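PDB 6UKF: HhaI Restriction Endonuclease from Haemophilus parahaemolyticus, which cleaves double-stranded DNA at GCGC sites as a restriction endonuclease, captured here bound to its cognate DNA with calcium. Local coordinates for residues N239-L242 and F243-N246; I137-I141 and E142-H146. All blocks are in the same frame, centred on the assembly; numbering follows the deposited sequence.

Overall arrangement
The two contacts follow one another in series along the chain, neither nesting nor crossing, and each illustrates how a chain changes from one secondary structure to the next. Contact 2 comes first: it turns the chain at the end of strand 136-140, an outer strand of the mixed sheet, on its way to strand 148-156 in an antiparallel sheet. Contact 1 comes much later, where the chain has left strand 228-236, the sheet neighbour of 148-156, and starts the C-terminal helix 242-255. Their centres lie about 10 Å apart and they touch: Leu245 packs on Ile137 and Ile244 on His146, so that the start of the helix lies against the strand and its turn.

Contact 1: N239-L242 and F243-N246. With EDO (1,2-ethanediol), chain G.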
# COMPACT_ATOMS: atom_id res chain seq x y z
N ASN A 239 -1.24 -13.21 20.46
CA ASN A 239 -0.50 -14.14 21.32
C ASN A 239 0.98 -14.15 20.98
O ASN A 239 1.61 -15.20 20.81
CB ASN A 239 -1.07 -15.55 21.22
CG ASN A 239 -0.91 -16.13 19.84
OD1 ASN A 239 -0.58 -15.41 18.89
ND2 ASN A 239 -1.15 -17.42 19.70
N ILE A 240 1.58 -12.96 20.88
CA ILE A 240 2.98 -12.86 20.48
C ILE A 240 3.88 -13.33 21.62
O ILE A 240 3.72 -12.90 22.76
CB ILE A 240 3.31 -11.42 20.07
CG1 ILE A 240 2.43 -10.98 18.90
CG2 ILE A 240 4.79 -11.28 19.73
CD1 ILE A 240 2.48 -9.48 18.64
N SER A 241 4.83 -14.21 21.30
CA SER A 241 5.79 -14.67 22.30
C SER A 241 6.60 -13.51 22.85
O SER A 241 7.26 -12.78 22.10
CB SER A 241 6.74 -15.69 21.67
OG SER A 241 7.85 -15.92 22.53
N LEU A 242 6.58 -13.34 24.17
CA LEU A 242 7.38 -12.29 24.78
C LEU A 242 8.87 -12.59 24.68
O LEU A 242 9.69 -11.66 24.71
CB LEU A 242 6.98 -12.10 26.24
CG LEU A 242 5.53 -11.72 26.53
CD1 LEU A 242 5.39 -11.31 27.99
CD2 LEU A 242 5.04 -10.62 25.60
N PHE A 243 9.23 -13.86 24.57
CA PHE A 243 10.63 -14.22 24.41
C PHE A 243 11.15 -13.77 23.05
O PHE A 243 12.23 -13.17 22.95
CB PHE A 243 10.78 -15.74 24.58
CG PHE A 243 12.16 -16.24 24.35
CD1 PHE A 243 13.13 -16.11 25.33
CD2 PHE A 243 12.50 -16.84 23.15
CE1 PHE A 243 14.42 -16.57 25.11
CE2 PHE A 243 13.78 -17.30 22.93
CZ PHE A 243 14.74 -17.16 23.91
N ILE A 244 10.39 -14.05 21.99
CA ILE A 244 10.76 -13.57 20.66
C ILE A 244 10.76 -12.05 20.63
O ILE A 244 11.67 -11.42 20.07
CB ILE A 244 9.81 -14.17 19.61
CG1 ILE A 244 9.94 -15.69 19.61
CG2 ILE A 244 10.09 -13.56 18.23
CD1 ILE A 244 9.07 -16.40 18.60
N LEU A 245 9.75 -11.43 21.24
CA LEU A 245 9.66 -9.98 21.25
C LEU A 245 10.93 -9.36 21.84
O LEU A 245 11.50 -8.42 21.27
CB LEU A 245 8.45 -9.56 22.07
CG LEU A 245 8.13 -8.07 22.14
CD1 LEU A 245 7.46 -7.62 20.86
CD2 LEU A 245 7.25 -7.79 23.35
N ASN A 246 11.39 -9.89 22.96
CA ASN A 246 12.55 -9.30 23.63
C ASN A 246 13.82 -9.49 22.81
O ASN A 246 14.62 -8.55 22.68
CB ASN A 246 12.71 -9.88 25.04
CG ASN A 246 11.73 -9.27 26.02
OD1 ASN A 246 11.18 -8.19 25.80
ND2 ASN A 246 11.51 -9.97 27.13
C1 EDO G . -5.04 -14.10 17.09
O1 EDO G . -5.99 -15.13 17.13
C2 EDO G . -3.72 -14.36 16.53
O2 EDO G . -3.19 -15.57 17.00
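Ser241 and Ile244 meet in a local helix-capping contact at the surface, where the loop after strand 228-236 passes into helix 242-255. The serine occupies the N-cap position, and its hydroxyl oxygen accepts from two amides of the first turn. The bond from Ile244 N to Ser241 OG is 3.2 Å long and almost straight, with an N-H...O angle of 174°. Phe243 N approaches the same oxygen much more obliquely, at 122°, and its bond is weak. A chi1 of 167° turns OG away from the serine's own amide and brings it under these two N-H groups.

The backbone takes over from there. Leu245 N donates to Ser241 O over 3.0 Å, the first i to i+4 bond of the helix, and Asn246 N repeats the pattern to Leu242 O, also at 3.0 Å. Apolar groups flank the cap. CG1 of Ile244 lies 3.6 Å from Ser241 OG and CD1 extends alongside the serine CB, while the branch ends of Leu242 and Leu245 touch lightly, CD2 to CD2 at 4.2 Å. Earlier in the loop, Asn239 OD1 receives a weak bond of 3.2 Å from O2 of an ethanediol molecule, probably a remnant of the crystallisation liquor.

Ile240 and Leu245, just before the cap and one turn into the helix, stand where a hydrophobic staple would pair them. Here Ile240 CG2 and Leu245 CD1 remain 4.7 Å apart, and both side chains pack instead on Ile137 and Tyr147. The result is a serine N-cap in its classical form, in which a side-chain oxygen supplies the acceptor that amides at a helix start lack within the helix itself.

Contact 2: I137-I141 and E142-H146; sequences IIFPI and EHFEH. With PO4 (phosphate ion), chain Q.
Phe139, Ile141 and Phe144 form the tightly packed part of this local turn, in which strand 136-140 ends and the chain bends back on itself. Phe139 CE1 lies 3.8 Å from CD1 of Phe144, the two rings meeting obliquely with their planes at 68°. Ile141 reaches the same carbon with its CD1, at 4.0 Å; its CG1 is swung away from the backbone N (chi1 -179°), which carries the methyl to the Phe144 ring.

Two successive i to i+3 bonds shape the backbone, the hallmark of a short 3-10 turn. His143 N donates to Pro140 O over 2.9 Å, and Phe144 N to Ile141 O over 3.1 Å. In the second bond the donor stands 60° out of the carbonyl plane, consistent with the tight winding.

The solvent side is more open. Glu142 is exposed, and no hydrogen bond joins its carboxylate to the proline it lies against; its side chain, bent at chi2, crosses that of Pro140 at about a right angle, OE1 coming to 3.3 Å from Pro140 CB. Further along, His146 ND1 gives a nearly straight 2.7 Å bond to O4 of a phosphate ion, the oxygen sitting at the ring edge near its plane. The ion probably comes from the crystallisation liquor, and Lys237 also binds it.

Around this turn the fold closes on several sides. Strand 126-132 pairs with the strand half through backbone bonds, and its Phe129 meets the Phe144 ring edge-to-face. Helix 110-123 contributes Ile117 against Phe144 and Lys118 in a salt bridge to Glu145, whereas helix 242-255 brings Asp248 to Pro140 and, through a weak hydrogen bond, to His143.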
# COMPACT_ATOMS: atom_id res chain seq x y z
N ILE A 137 6.02 -2.34 19.01
CA ILE A 137 6.61 -3.64 18.73
C ILE A 137 7.50 -3.47 17.50
O ILE A 137 7.02 -3.04 16.45
CB ILE A 137 5.52 -4.70 18.46
CG1 ILE A 137 4.65 -4.88 19.71
CG2 ILE A 137 6.15 -6.01 18.03
CD1 ILE A 137 3.33 -5.57 19.44
N ILE A 138 8.78 -3.78 17.64
CA ILE A 138 9.75 -3.66 16.57
C ILE A 138 10.38 -5.02 16.35
O ILE A 138 10.84 -5.65 17.31
CB ILE A 138 10.84 -2.62 16.91
CG1 ILE A 138 10.22 -1.26 17.20
CG2 ILE A 138 11.86 -2.53 15.78
CD1 ILE A 138 11.18 -0.26 17.80
N PHE A 139 10.41 -5.49 15.11
CA PHE A 139 10.92 -6.82 14.87
C PHE A 139 11.58 -6.92 13.50
O PHE A 139 11.19 -6.21 12.57
CB PHE A 139 9.82 -7.89 15.01
CG PHE A 139 8.71 -7.77 14.00
CD1 PHE A 139 8.82 -8.37 12.76
CD2 PHE A 139 7.56 -7.07 14.31
CE1 PHE A 139 7.80 -8.27 11.84
CE2 PHE A 139 6.53 -6.97 13.39
CZ PHE A 139 6.65 -7.57 12.15
N PRO A 140 12.56 -7.80 13.35
CA PRO A 140 13.22 -7.98 12.06
C PRO A 140 12.37 -8.81 11.11
O PRO A 140 11.61 -9.69 11.52
CB PRO A 140 14.50 -8.74 12.43
CG PRO A 140 14.11 -9.54 13.62
CD PRO A 140 13.12 -8.70 14.38
N ILE A 141 12.54 -8.52 9.81
CA ILE A 141 11.73 -9.17 8.78
C ILE A 141 11.81 -10.69 8.86
O ILE A 141 10.83 -11.38 8.57
CB ILE A 141 12.13 -8.62 7.39
CG1 ILE A 141 11.29 -9.23 6.26
CG2 ILE A 141 13.61 -8.84 7.10
CD1 ILE A 141 9.80 -9.03 6.40
N GLU A 142 12.96 -11.23 9.26
CA GLU A 142 13.11 -12.68 9.30
C GLU A 142 12.18 -13.36 10.31
O GLU A 142 12.01 -14.58 10.23
CB GLU A 142 14.56 -13.08 9.59
CG GLU A 142 15.12 -12.51 10.88
CD GLU A 142 15.92 -11.24 10.68
OE1 GLU A 142 16.81 -10.97 11.50
OE2 GLU A 142 15.65 -10.48 9.71
N HIS A 143 11.57 -12.61 11.23
CA HIS A 143 10.67 -13.19 12.23
C HIS A 143 9.22 -12.77 12.03
O HIS A 143 8.42 -12.89 12.96
CB HIS A 143 11.15 -12.84 13.64
CG HIS A 143 12.40 -13.56 14.03
ND1 HIS A 143 12.96 -13.43 15.28
CD2 HIS A 143 13.19 -14.42 13.34
CE1 HIS A 143 14.05 -14.17 15.34
NE2 HIS A 143 14.21 -14.78 14.18
N PHE A 144 8.87 -12.35 10.82
CA PHE A 144 7.54 -11.80 10.54
C PHE A 144 6.42 -12.70 11.04
O PHE A 144 5.42 -12.20 11.58
CB PHE A 144 7.42 -11.60 9.02
CG PHE A 144 6.27 -10.75 8.61
CD1 PHE A 144 6.41 -9.38 8.50
CD2 PHE A 144 5.04 -11.31 8.32
CE1 PHE A 144 5.35 -8.58 8.12
CE2 PHE A 144 3.98 -10.52 7.94
CZ PHE A 144 4.14 -9.15 7.84
N GLU A 145 6.54 -14.01 10.84
CA GLU A 145 5.42 -14.91 11.13
C GLU A 145 5.08 -14.97 12.61
O GLU A 145 3.98 -15.42 12.96
CB GLU A 145 5.70 -16.31 10.58
CG GLU A 145 6.70 -17.15 11.38
CD GLU A 145 8.15 -16.78 11.10
OE1 GLU A 145 8.40 -15.85 10.41
OE2 GLU A 145 9.10 -17.53 11.66
N HIS A 146 6.00 -14.55 13.48
CA HIS A 146 5.72 -14.56 14.91
C HIS A 146 4.84 -13.39 15.34
O HIS A 146 4.40 -13.37 16.50
CB HIS A 146 7.04 -14.53 15.69
CG HIS A 146 7.89 -15.74 15.45
ND1 HIS A 146 7.52 -17.00 15.87
CD2 HIS A 146 9.09 -15.88 14.84
CE1 HIS A 146 8.46 -17.86 15.52
NE2 HIS A 146 9.42 -17.21 14.89
P PO4 Q . 4.31 -18.31 16.54
O1 PO4 Q . 2.94 -17.79 16.89
O2 PO4 Q . 4.41 -19.77 16.89
O3 PO4 Q . 4.56 -18.13 15.06
O4 PO4 Q . 5.35 -17.53 17.31